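Long-range contact in putative isochorismatase hydrolase (Oleispira antarctica, PDB 3LQY), which probably acts as a hydrolase of the isochorismatase family: residues A[28-39]-A[145-153]. Residues are numbered along the deposited sequence; the frame is centred on the assembly and turned at random.
Sequences NPLVGTEAAAEQ and HDACATLDL. With GOL (glycerol), chain B.
This is close helix-to-strand packing in the parallel-sheet alpha/beta fold of the isochorismatase family: Ala36 sits on Ala147 and Ala149, and Leu30 on Ala149 and Leu151, where the start of helix 33-49 and the loop before it lie along the end of strand 140-149 and the chain just after. Small residues let helix and chain come close: the CA atoms of Ala36 and Ala147 are 4.0 Å apart. Two CA-H...O contacts run in opposite directions, Ala36 CA to Asp146 O and Ala147 CA to Ala36 O, each 3.4 Å, the first nearly straight at 167°. The bent chain of Gln39 crosses Asp146, its CG 3.5 Å from Asp146 O; amide and carboxylate lie close, planes 42° apart, but bond outside the pair, Gln39 OE1 to Lys42 NZ and Asp146 OD1 to Ala183 N. On the loop side, chi1 of Leu30 (-55°) turns its fork toward the other segment: CD1 reaches Ala149 CB, CD2 meets Leu151 CD2 at 3.7 Å. One backbone hydrogen bond crosses, Val31 N to Thr150 O, 2.9 Å. Beside it a glycerol, probably from the crystallisation liquor, bridges the segments: its O1 donates to Val31 O at 2.8 Å and accepts from Thr150 N.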
ATOM      1  N   ASN A  28     -13.901  -6.304  -6.261  0.50 50.19           N
ATOM      2  CA  ASN A  28     -13.084  -5.355  -7.040  0.50 49.42           C
ATOM      3  C   ASN A  28     -11.712  -5.967  -7.326  0.50 48.21           C
ATOM      4  O   ASN A  28     -10.697  -5.396  -6.943  0.50 46.32           O
ATOM      5  CB  ASN A  28     -12.951  -4.022  -6.278  0.50 48.37           C
ATOM      6  CG  ASN A  28     -12.735  -2.813  -7.213  0.50 48.34           C
ATOM      7  OD1 ASN A  28     -13.693  -2.216  -7.741  0.50 45.15           O
ATOM      8  ND2 ASN A  28     -11.469  -2.436  -7.389  0.50 41.41           N
ATOM      9  N   PRO A  29     -11.693  -7.171  -7.946  1.00 49.54           N
ATOM     10  CA  PRO A  29     -10.472  -7.929  -8.165  1.00 48.72           C
ATOM     11  C   PRO A  29      -9.528  -7.149  -9.048  1.00 49.17           C
ATOM     12  O   PRO A  29      -9.985  -6.501 -10.016  1.00 49.27           O
ATOM     13  CB  PRO A  29     -10.958  -9.236  -8.826  1.00 51.36           C
ATOM     14  CG  PRO A  29     -12.236  -8.871  -9.452  1.00 54.37           C
ATOM     15  CD  PRO A  29     -12.864  -7.860  -8.516  1.00 52.33           C
ATOM     16  N   LEU A  30      -8.259  -7.147  -8.655  1.00 47.31           N
ATOM     17  CA  LEU A  30      -7.207  -6.462  -9.399  1.00 46.74           C
ATOM     18  C   LEU A  30      -6.379  -7.494 -10.102  1.00 48.53           C
ATOM     19  O   LEU A  30      -6.533  -8.683  -9.857  1.00 50.12           O
ATOM     20  CB  LEU A  30      -6.311  -5.700  -8.445  1.00 44.95           C
ATOM     21  CG  LEU A  30      -6.998  -4.718  -7.516  1.00 43.47           C
ATOM     22  CD1 LEU A  30      -5.917  -4.078  -6.625  1.00 42.93           C
ATOM     23  CD2 LEU A  30      -7.798  -3.613  -8.238  1.00 40.53           C
ATOM     24  N   VAL A  31      -5.481  -7.029 -10.946  1.00 48.99           N
ATOM     25  CA  VAL A  31      -4.574  -7.880 -11.711  1.00 51.29           C
ATOM     26  C   VAL A  31      -3.306  -8.129 -10.919  1.00 50.55           C
ATOM     27  O   VAL A  31      -2.653  -7.188 -10.512  1.00 50.70           O
ATOM     28  CB  VAL A  31      -4.202  -7.223 -13.054  1.00 53.03           C
ATOM     29  CG1 VAL A  31      -3.104  -8.014 -13.729  1.00 56.27           C
ATOM     30  CG2 VAL A  31      -5.441  -7.093 -13.943  1.00 54.14           C
ATOM     31  N   GLY A  32      -3.004  -9.407 -10.626  1.00 53.08           N
ATOM     32  CA  GLY A  32      -1.722  -9.739  -9.971  1.00 52.98           C
ATOM     33  C   GLY A  32      -1.667  -9.466  -8.480  1.00 51.73           C
ATOM     34  O   GLY A  32      -0.571  -9.353  -7.879  1.00 52.64           O
ATOM     35  N   THR A  33      -2.819  -9.368  -7.829  1.00 50.31           N
ATOM     36  CA  THR A  33      -2.818  -9.033  -6.413  1.00 49.58           C
ATOM     37  C   THR A  33      -2.091 -10.089  -5.560  1.00 50.83           C
ATOM     38  O   THR A  33      -1.370  -9.772  -4.619  1.00 50.57           O
ATOM     39  CB  THR A  33      -4.223  -8.911  -5.858  1.00 49.73           C
ATOM     40  OG1 THR A  33      -5.088  -8.309  -6.821  1.00 48.07           O
ATOM     41  CG2 THR A  33      -4.215  -8.123  -4.534  1.00 47.29           C
ATOM     42  N   GLU A  34      -2.313 -11.352  -5.889  1.00 52.95           N
ATOM     43  CA  GLU A  34      -1.725 -12.452  -5.107  1.00 55.35           C
ATOM     44  C   GLU A  34      -0.201 -12.379  -5.118  1.00 57.57           C
ATOM     45  O   GLU A  34       0.453 -12.440  -4.045  1.00 57.68           O
ATOM     46  CB  GLU A  34      -2.225 -13.794  -5.656  1.00 56.32           C
ATOM     47  CG  GLU A  34      -3.669 -14.075  -5.333  1.00 55.13           C
ATOM     48  CD  GLU A  34      -4.688 -13.289  -6.115  1.00 55.88           C
ATOM     49  OE1 GLU A  34      -4.324 -12.540  -7.085  1.00 56.30           O
ATOM     50  OE2 GLU A  34      -5.857 -13.357  -5.719  1.00 54.32           O
ATOM     51  N   ALA A  35       0.361 -12.228  -6.325  1.00 58.96           N
ATOM     52  CA  ALA A  35       1.799 -12.074  -6.481  1.00 62.41           C
ATOM     53  C   ALA A  35       2.323 -10.838  -5.741  1.00 60.93           C
ATOM     54  O   ALA A  35       3.395 -10.906  -5.108  1.00 62.41           O
ATOM     55  CB  ALA A  35       2.229 -12.001  -7.979  1.00 64.84           C
ATOM     56  N   ALA A  36       1.611  -9.695  -5.874  1.00 58.08           N
ATOM     57  CA  ALA A  36       1.979  -8.502  -5.180  1.00 55.35           C
ATOM     58  C   ALA A  36       2.040  -8.663  -3.672  1.00 56.09           C
ATOM     59  O   ALA A  36       2.976  -8.211  -3.015  1.00 56.58           O
ATOM     60  CB  ALA A  36       1.021  -7.322  -5.586  1.00 52.89           C
ATOM     61  N   ALA A  37       1.005  -9.299  -3.130  1.00 53.83           N
ATOM     62  CA  ALA A  37       0.929  -9.656  -1.730  1.00 54.84           C
ATOM     63  C   ALA A  37       2.031 -10.634  -1.340  1.00 57.87           C
ATOM     64  O   ALA A  37       2.612 -10.537  -0.254  1.00 59.13           O
ATOM     65  CB  ALA A  37      -0.452 -10.243  -1.449  1.00 52.83           C
ATOM     66  N   GLU A  38       2.375 -11.543  -2.235  1.00 60.33           N
ATOM     67  CA  GLU A  38       3.484 -12.452  -1.958  1.00 65.90           C
ATOM     68  C   GLU A  38       4.784 -11.686  -1.679  1.00 65.98           C
ATOM     69  O   GLU A  38       5.546 -12.025  -0.749  1.00 67.51           O
ATOM     70  CB  GLU A  38       3.674 -13.410  -3.125  1.00 68.90           C
ATOM     71  CG  GLU A  38       4.524 -14.581  -2.801  1.00 79.47           C
ATOM     72  CD  GLU A  38       5.073 -15.274  -4.049  1.00 88.06           C
ATOM     73  OE1 GLU A  38       4.765 -14.786  -5.172  1.00 89.08           O
ATOM     74  OE2 GLU A  38       5.814 -16.287  -3.891  1.00 93.04           O
ATOM     75  N   GLN A  39       5.037 -10.664  -2.497  1.00 64.48           N
ATOM     76  CA  GLN A  39       6.195  -9.778  -2.305  1.00 64.84           C
ATOM     77  C   GLN A  39       6.055  -8.898  -1.057  1.00 63.28           C
ATOM     78  O   GLN A  39       7.002  -8.725  -0.317  1.00 65.61           O
ATOM     79  CB  GLN A  39       6.450  -8.933  -3.566  1.00 64.01           C
ATOM     80  CG  GLN A  39       6.780  -9.783  -4.805  1.00 65.96           C
ATOM     81  CD  GLN A  39       7.816 -10.824  -4.497  1.00 69.97           C
ATOM     82  OE1 GLN A  39       7.528 -12.034  -4.527  1.00 78.62           O
ATOM     83  NE2 GLN A  39       8.994 -10.382  -4.077  1.00 70.74           N
ATOM     84  N   HIS A 145       7.916  -1.984  -6.294  1.00 54.92           N
ATOM     85  CA  HIS A 145       7.021  -1.962  -7.461  1.00 53.50           C
ATOM     86  C   HIS A 145       6.310  -3.287  -7.714  1.00 53.68           C
ATOM     87  O   HIS A 145       5.195  -3.313  -8.242  1.00 53.66           O
ATOM     88  CB  HIS A 145       7.767  -1.516  -8.720  1.00 53.44           C
ATOM     89  CG  HIS A 145       8.931  -2.378  -9.086  1.00 57.86           C
ATOM     90  ND1 HIS A 145       8.794  -3.578  -9.750  1.00 59.63           N
ATOM     91  CD2 HIS A 145      10.265  -2.192  -8.921  1.00 62.37           C
ATOM     92  CE1 HIS A 145       9.991  -4.113  -9.946  1.00 63.57           C
ATOM     93  NE2 HIS A 145      10.899  -3.290  -9.453  1.00 64.07           N
ATOM     94  N   ASP A 146       6.953  -4.392  -7.330  1.00 55.67           N
ATOM     95  CA  ASP A 146       6.377  -5.721  -7.521  1.00 55.50           C
ATOM     96  C   ASP A 146       5.484  -6.146  -6.348  1.00 55.42           C
ATOM     97  O   ASP A 146       4.962  -7.269  -6.353  1.00 56.28           O
ATOM     98  CB  ASP A 146       7.460  -6.765  -7.849  1.00 58.49           C
ATOM     99  CG  ASP A 146       8.574  -6.831  -6.816  1.00 59.99           C
ATOM    100  OD1 ASP A 146       8.685  -5.965  -5.941  1.00 61.90           O
ATOM    101  OD2 ASP A 146       9.377  -7.758  -6.904  1.00 67.45           O
ATOM    102  N   ALA A 147       5.326  -5.243  -5.366  1.00 53.84           N
ATOM    103  CA  ALA A 147       4.415  -5.421  -4.250  1.00 53.53           C
ATOM    104  C   ALA A 147       3.227  -4.458  -4.296  1.00 50.50           C
ATOM    105  O   ALA A 147       2.583  -4.233  -3.260  1.00 50.94           O
ATOM    106  CB  ALA A 147       5.176  -5.264  -2.907  1.00 54.86           C
ATOM    107  N   CYS A 148       2.909  -3.924  -5.482  1.00 48.90           N
ATOM    108  CA  CYS A 148       1.707  -3.141  -5.677  1.00 45.37           C
ATOM    109  C   CYS A 148       0.885  -3.726  -6.847  1.00 45.41           C
ATOM    110  O   CYS A 148       1.394  -4.376  -7.764  1.00 47.47           O
ATOM    111  CB  CYS A 148       2.063  -1.657  -5.982  1.00 45.04           C
ATOM    112  SG  CYS A 148       3.018  -0.800  -4.649  1.00 46.79           S
ATOM    113  N   ALA A 149      -0.380  -3.381  -6.892  1.00 44.34           N
ATOM    114  CA  ALA A 149      -1.260  -3.932  -7.898  1.00 44.32           C
ATOM    115  C   ALA A 149      -2.240  -2.904  -8.386  1.00 43.06           C
ATOM    116  O   ALA A 149      -2.655  -1.999  -7.647  1.00 42.26           O
ATOM    117  CB  ALA A 149      -2.036  -5.136  -7.290  1.00 45.18           C
ATOM    118  N   THR A 150      -2.664  -3.066  -9.627  1.00 43.69           N
ATOM    119  CA  THR A 150      -3.689  -2.204 -10.184  1.00 43.75           C
ATOM    120  C   THR A 150      -4.560  -3.068 -11.121  1.00 44.84           C
ATOM    121  O   THR A 150      -4.629  -4.290 -10.987  1.00 47.60           O
ATOM    122  CB  THR A 150      -3.030  -0.923 -10.892  1.00 43.04           C
ATOM    123  OG1 THR A 150      -4.019   0.000 -11.367  1.00 45.57           O
ATOM    124  CG2 THR A 150      -2.084  -1.332 -12.020  1.00 44.83           C
ATOM    125  N   LEU A 151      -5.252  -2.419 -12.038  1.00 44.82           N
ATOM    126  CA  LEU A 151      -6.130  -3.059 -12.972  1.00 46.68           C
ATOM    127  C   LEU A 151      -6.141  -2.347 -14.332  1.00 47.07           C
ATOM    128  O   LEU A 151      -5.544  -1.258 -14.525  1.00 44.02           O
ATOM    129  CB  LEU A 151      -7.554  -3.131 -12.397  1.00 47.80           C
ATOM    130  CG  LEU A 151      -8.132  -1.854 -11.741  1.00 47.15           C
ATOM    131  CD1 LEU A 151      -8.247  -0.626 -12.580  1.00 51.82           C
ATOM    132  CD2 LEU A 151      -9.537  -2.289 -11.250  1.00 50.73           C
ATOM    133  N   ASP A 152      -6.837  -2.963 -15.277  1.00 49.58           N
ATOM    134  CA  ASP A 152      -6.952  -2.410 -16.600  1.00 49.75           C
ATOM    135  C   ASP A 152      -7.817  -1.142 -16.524  1.00 49.75           C
ATOM    136  O   ASP A 152      -8.880  -1.158 -15.871  1.00 47.31           O
ATOM    137  CB  ASP A 152      -7.630  -3.389 -17.573  1.00 53.84           C
ATOM    138  CG  ASP A 152      -6.808  -4.632 -17.885  1.00 57.30           C
ATOM    139  OD1 ASP A 152      -5.661  -4.767 -17.439  1.00 56.94           O
ATOM    140  OD2 ASP A 152      -7.356  -5.539 -18.561  1.00 66.41           O
ATOM    141  N   LEU A 153      -7.384  -0.066 -17.226  1.00 48.73           N
ATOM    142  CA  LEU A 153      -8.158   1.187 -17.284  1.00 49.14           C
ATOM    143  C   LEU A 153      -8.583   1.502 -18.704  1.00 51.67           C
ATOM    144  O   LEU A 153      -7.944   1.069 -19.661  1.00 53.77           O
ATOM    145  CB  LEU A 153      -7.366   2.363 -16.696  1.00 46.94           C
ATOM    146  CG  LEU A 153      -7.074   2.296 -15.189  1.00 47.22           C
ATOM    147  CD1 LEU A 153      -6.266   3.509 -14.803  1.00 40.75           C
ATOM    148  CD2 LEU A 153      -8.347   2.213 -14.359  1.00 45.89           C
TER
HETATM  149  C1  GOL B 190       0.105  -5.453 -11.419  0.60 47.00           C
HETATM  150  O1  GOL B 190      -1.205  -4.932 -11.232  0.60 41.26           O
HETATM  151  C2  GOL B 190       0.737  -5.054 -12.779  0.60 50.18           C
HETATM  152  O2  GOL B 190       0.188  -5.667 -13.923  0.60 52.84           O
HETATM  153  C3  GOL B 190       2.224  -5.397 -12.773  0.60 51.46           C
HETATM  154  O3  GOL B 190       2.741  -5.665 -14.061  0.60 52.65           O